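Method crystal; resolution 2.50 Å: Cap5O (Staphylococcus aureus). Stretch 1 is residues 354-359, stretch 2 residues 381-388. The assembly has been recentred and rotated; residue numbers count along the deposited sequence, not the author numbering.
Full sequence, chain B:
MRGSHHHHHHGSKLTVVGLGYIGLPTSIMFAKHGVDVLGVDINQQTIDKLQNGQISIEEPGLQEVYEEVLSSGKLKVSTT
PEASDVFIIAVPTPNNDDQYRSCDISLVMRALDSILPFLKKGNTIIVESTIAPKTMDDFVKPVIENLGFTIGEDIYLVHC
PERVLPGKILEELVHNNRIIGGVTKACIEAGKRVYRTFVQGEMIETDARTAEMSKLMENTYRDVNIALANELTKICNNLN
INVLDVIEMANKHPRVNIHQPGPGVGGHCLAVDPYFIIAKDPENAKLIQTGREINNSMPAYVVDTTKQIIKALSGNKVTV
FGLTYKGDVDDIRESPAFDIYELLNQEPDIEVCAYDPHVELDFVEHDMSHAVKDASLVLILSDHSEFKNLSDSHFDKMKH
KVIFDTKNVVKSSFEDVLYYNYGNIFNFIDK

Stretch 1 354-359: AYDPHV
Stretch 2 381-388: LSDHSEFK

Stretches 354-359 and 381-388 of Cap5O meet almost entirely through side chains, burying 310 Å² counted over both. Their backbones stay well apart: CA of Pro357 lies 8.6 Å from CA of Glu386, and CA of His358 lies 8.6 Å from CA of His384. These are the nearest CA pairs, so long polar and aromatic side chains must span the gap.

Stretch 1 opens as the end of a strand. Ala354 (phi/psi -89/137) is buried but out of reach of the partner. Tyr355 (-127/116) points its CA-to-CB bond sideways, yet a t rotamer, with chi2 at -98°, brings the ring nearer. CE1 of Tyr355 lies 3.7 Å from CE2 of Phe387, edge against edge, an apolar contact between two buried rings. Phe387 reaches this position from a sideways CB with chi1 m and chi2 163°.

The chain leaves the strand at Asp356 (-148/113), whose t side chain (chi1 -160°, chi2 138°) serves both stretches. OD1 of Asp356 accepts a hydrogen bond from NE2 of His384 at 2.8 Å, with an N-H...O angle of 158°, and lies near the plane of the imidazole at the ring edge, as an in-plane N-H requires. OD2 of Asp356 accepts a hydrogen bond from the backbone N of His358 at 2.9 Å. A weak bond runs from N of Val359 to OD2 of Asp356 at 3.4 Å, further tying the carboxylate to the turn that follows. His384 (-65/138; chi1 m, chi2 -47°) is buried and directs its CB toward stretch 1; its ND1 is satisfied elsewhere in the structure.

Pro357 (-68/-22, C-gamma endo) turns the chain and points toward stretch 2. CG of Pro357 packs 3.5 Å from OE2 of Glu386, while CD of Pro357 lies 4.5 Å from CZ of Phe387, so the compact ring fills space beside both.

His358 (-88/-23; chi1 m, chi2 -85°) also points toward stretch 2. NE2 of His358 donates to OE1 of Glu386 at 3.0 Å and 162°; OE2 of Glu386 is 2.9 Å from the same NE2, but the angle is too poor for a second bond. Glu386 (-58/-32) makes the reach with chi1 m, chi2 off-well at 95° and chi3 -48°. CD2 of His358 sits over one face of the His384 ring, 3.3 Å from ND1 of His384; the two rings are oblique, with centroids 4.5 Å apart and planes at 36°.

Val359 (-95/120, chi1 t) turns sideways without contact. In stretch 2, residues 385-388 adopt helical phi/psi, and the backbone bond from Phe387 N to His384 O, 3.0 Å, helps fix the turn carrying His384, Glu386 and Phe387.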

ATOM      1  N   ALA B 354       2.654  24.368 -23.678  1.00 62.50           N
ATOM      2  CA  ALA B 354       3.273  23.088 -23.373  1.00 60.44           C
ATOM      3  C   ALA B 354       4.670  22.936 -23.931  1.00 62.52           C
ATOM      4  O   ALA B 354       4.910  23.264 -25.089  1.00 61.82           O
ATOM      5  CB  ALA B 354       2.403  21.962 -23.880  1.00 60.72           C
ATOM      6  N   TYR B 355       5.576  22.379 -23.118  1.00 58.77           N
ATOM      7  CA  TYR B 355       6.944  22.048 -23.500  1.00 58.02           C
ATOM      8  C   TYR B 355       7.241  20.579 -23.167  1.00 60.80           C
ATOM      9  O   TYR B 355       7.251  20.200 -21.998  1.00 58.25           O
ATOM     10  CB  TYR B 355       7.995  22.986 -22.850  1.00 58.99           C
ATOM     11  CG  TYR B 355       9.414  22.531 -23.127  1.00 61.51           C
ATOM     12  CD1 TYR B 355      10.125  21.786 -22.187  1.00 63.06           C
ATOM     13  CD2 TYR B 355      10.010  22.754 -24.367  1.00 62.89           C
ATOM     14  CE1 TYR B 355      11.405  21.305 -22.460  1.00 63.24           C
ATOM     15  CE2 TYR B 355      11.285  22.264 -24.656  1.00 64.18           C
ATOM     16  CZ  TYR B 355      11.988  21.559 -23.690  1.00 70.50           C
ATOM     17  OH  TYR B 355      13.245  21.075 -23.967  1.00 70.01           O
ATOM     18  N   ASP B 356       7.507  19.765 -24.201  1.00 58.96           N
ATOM     19  CA  ASP B 356       7.909  18.369 -24.037  1.00 59.05           C
ATOM     20  C   ASP B 356       8.856  17.932 -25.172  1.00 64.40           C
ATOM     21  O   ASP B 356       8.430  17.864 -26.326  1.00 64.72           O
ATOM     22  CB  ASP B 356       6.720  17.405 -23.839  1.00 60.30           C
ATOM     23  CG  ASP B 356       7.109  16.074 -23.210  1.00 63.78           C
ATOM     24  OD1 ASP B 356       6.369  15.592 -22.335  1.00 63.26           O
ATOM     25  OD2 ASP B 356       8.122  15.495 -23.631  1.00 68.17           O
ATOM     26  N   PRO B 357      10.144  17.635 -24.857  1.00 61.45           N
ATOM     27  CA  PRO B 357      11.085  17.218 -25.917  1.00 61.52           C
ATOM     28  C   PRO B 357      10.784  15.852 -26.540  1.00 66.69           C
ATOM     29  O   PRO B 357      11.230  15.578 -27.655  1.00 66.85           O
ATOM     30  CB  PRO B 357      12.437  17.210 -25.203  1.00 63.33           C
ATOM     31  CG  PRO B 357      12.115  16.988 -23.772  1.00 67.65           C
ATOM     32  CD  PRO B 357      10.798  17.663 -23.530  1.00 62.82           C
ATOM     33  N   HIS B 358      10.038  15.000 -25.815  1.00 62.92           N
ATOM     34  CA  HIS B 358       9.667  13.653 -26.236  1.00 62.07           C
ATOM     35  C   HIS B 358       8.372  13.619 -27.049  1.00 67.09           C
ATOM     36  O   HIS B 358       8.171  12.671 -27.809  1.00 66.78           O
ATOM     37  CB  HIS B 358       9.566  12.729 -25.010  1.00 62.46           C
ATOM     38  CG  HIS B 358      10.840  12.651 -24.230  1.00 65.35           C
ATOM     39  ND1 HIS B 358      11.837  11.765 -24.575  1.00 66.91           N
ATOM     40  CD2 HIS B 358      11.248  13.380 -23.168  1.00 66.97           C
ATOM     41  CE1 HIS B 358      12.813  11.967 -23.706  1.00 66.40           C
ATOM     42  NE2 HIS B 358      12.500  12.924 -22.833  1.00 66.76           N
ATOM     43  N   VAL B 359       7.498  14.648 -26.901  1.00 64.41           N
ATOM     44  CA  VAL B 359       6.199  14.741 -27.600  1.00 64.22           C
ATOM     45  C   VAL B 359       6.300  15.571 -28.902  1.00 69.73           C
ATOM     46  O   VAL B 359       6.634  16.764 -28.867  1.00 68.92           O
ATOM     47  CB  VAL B 359       5.040  15.212 -26.669  1.00 67.24           C
ATOM     48  CG1 VAL B 359       3.722  15.267 -27.421  1.00 66.97           C
ATOM     49  CG2 VAL B 359       4.902  14.314 -25.448  1.00 66.76           C
ATOM     50  N   LEU B 381       5.099  18.522 -14.756  1.00 40.66           N
ATOM     51  CA  LEU B 381       4.126  17.429 -14.724  1.00 39.28           C
ATOM     52  C   LEU B 381       4.657  16.059 -15.145  1.00 44.12           C
ATOM     53  O   LEU B 381       3.971  15.064 -14.897  1.00 41.78           O
ATOM     54  CB  LEU B 381       2.868  17.791 -15.534  1.00 38.01           C
ATOM     55  CG  LEU B 381       2.176  19.112 -15.249  1.00 39.40           C
ATOM     56  CD1 LEU B 381       1.069  19.309 -16.201  1.00 37.22           C
ATOM     57  CD2 LEU B 381       1.675  19.192 -13.806  1.00 41.90           C
ATOM     58  N   SER B 382       5.895  15.999 -15.714  1.00 43.74           N
ATOM     59  CA  SER B 382       6.576  14.749 -16.109  1.00 44.55           C
ATOM     60  C   SER B 382       7.992  14.693 -15.557  1.00 49.20           C
ATOM     61  O   SER B 382       8.634  15.729 -15.448  1.00 49.81           O
ATOM     62  CB  SER B 382       6.590  14.579 -17.624  1.00 47.30           C
ATOM     63  OG  SER B 382       5.262  14.558 -18.122  1.00 54.30           O
ATOM     64  N   ASP B 383       8.469  13.499 -15.195  1.00 46.55           N
ATOM     65  CA  ASP B 383       9.817  13.322 -14.648  1.00 47.13           C
ATOM     66  C   ASP B 383      10.872  12.935 -15.731  1.00 53.27           C
ATOM     67  O   ASP B 383      11.636  11.974 -15.576  1.00 53.04           O
ATOM     68  CB  ASP B 383       9.819  12.380 -13.411  1.00 48.86           C
ATOM     69  CG  ASP B 383       9.329  10.957 -13.639  1.00 59.02           C
ATOM     70  OD1 ASP B 383       8.846  10.657 -14.759  1.00 60.50           O
ATOM     71  OD2 ASP B 383       9.397  10.153 -12.693  1.00 66.48           O
ATOM     72  N   HIS B 384      10.915  13.727 -16.820  1.00 50.32           N
ATOM     73  CA  HIS B 384      11.874  13.564 -17.902  1.00 50.71           C
ATOM     74  C   HIS B 384      13.283  13.838 -17.387  1.00 57.99           C
ATOM     75  O   HIS B 384      13.474  14.780 -16.616  1.00 57.79           O
ATOM     76  CB  HIS B 384      11.550  14.523 -19.051  1.00 50.86           C
ATOM     77  CG  HIS B 384      10.263  14.228 -19.745  1.00 53.47           C
ATOM     78  ND1 HIS B 384       9.932  12.945 -20.137  1.00 54.85           N
ATOM     79  CD2 HIS B 384       9.292  15.074 -20.150  1.00 55.47           C
ATOM     80  CE1 HIS B 384       8.760  13.039 -20.734  1.00 54.85           C
ATOM     81  NE2 HIS B 384       8.335  14.302 -20.771  1.00 55.57           N
ATOM     82  N   SER B 385      14.261  13.004 -17.802  1.00 57.31           N
ATOM     83  CA  SER B 385      15.683  13.097 -17.422  1.00 57.72           C
ATOM     84  C   SER B 385      16.258  14.497 -17.620  1.00 61.99           C
ATOM     85  O   SER B 385      17.022  14.971 -16.777  1.00 61.53           O
ATOM     86  CB  SER B 385      16.502  12.082 -18.207  1.00 62.35           C
ATOM     87  OG  SER B 385      16.280  10.775 -17.703  1.00 74.36           O
ATOM     88  N   GLU B 386      15.836  15.170 -18.712  1.00 58.88           N
ATOM     89  CA  GLU B 386      16.236  16.525 -19.095  1.00 58.26           C
ATOM     90  C   GLU B 386      15.914  17.550 -18.023  1.00 61.67           C
ATOM     91  O   GLU B 386      16.646  18.531 -17.879  1.00 61.69           O
ATOM     92  CB  GLU B 386      15.566  16.933 -20.419  1.00 59.68           C
ATOM     93  CG  GLU B 386      15.946  16.054 -21.604  1.00 72.00           C
ATOM     94  CD  GLU B 386      14.998  14.915 -21.934  1.00 91.11           C
ATOM     95  OE1 GLU B 386      14.597  14.173 -21.007  1.00 71.70           O
ATOM     96  OE2 GLU B 386      14.692  14.741 -23.136  1.00 87.99           O
ATOM     97  N   PHE B 387      14.832  17.319 -17.265  1.00 58.15           N
ATOM     98  CA  PHE B 387      14.348  18.217 -16.216  1.00 57.60           C
ATOM     99  C   PHE B 387      15.135  18.143 -14.902  1.00 62.16           C
ATOM    100  O   PHE B 387      14.962  19.006 -14.043  1.00 62.10           O
ATOM    101  CB  PHE B 387      12.840  18.010 -15.986  1.00 58.92           C
ATOM    102  CG  PHE B 387      11.905  18.261 -17.157  1.00 60.21           C
ATOM    103  CD1 PHE B 387      10.599  17.779 -17.139  1.00 63.06           C
ATOM    104  CD2 PHE B 387      12.307  19.035 -18.245  1.00 61.69           C
ATOM    105  CE1 PHE B 387       9.718  18.044 -18.198  1.00 63.86           C
ATOM    106  CE2 PHE B 387      11.427  19.293 -19.304  1.00 64.59           C
ATOM    107  CZ  PHE B 387      10.139  18.797 -19.274  1.00 62.69           C
ATOM    108  N   LYS B 388      16.008  17.131 -14.751  1.00 59.49           N
ATOM    109  CA  LYS B 388      16.802  16.917 -13.533  1.00 59.84           C
ATOM    110  C   LYS B 388      17.844  18.003 -13.342  1.00 66.87           C
ATOM    111  O   LYS B 388      17.876  18.655 -12.297  1.00 66.89           O
ATOM    112  CB  LYS B 388      17.436  15.504 -13.517  1.00 61.90           C
ATOM    113  CG  LYS B 388      16.403  14.375 -13.502  1.00 76.58           C
ATOM    114  CD  LYS B 388      17.018  13.007 -13.684  1.00 87.74           C
ATOM    115  CE  LYS B 388      15.954  11.933 -13.698  1.00100.56           C
ATOM    116  NZ  LYS B 388      16.543  10.568 -13.763  1.00110.63           N
TER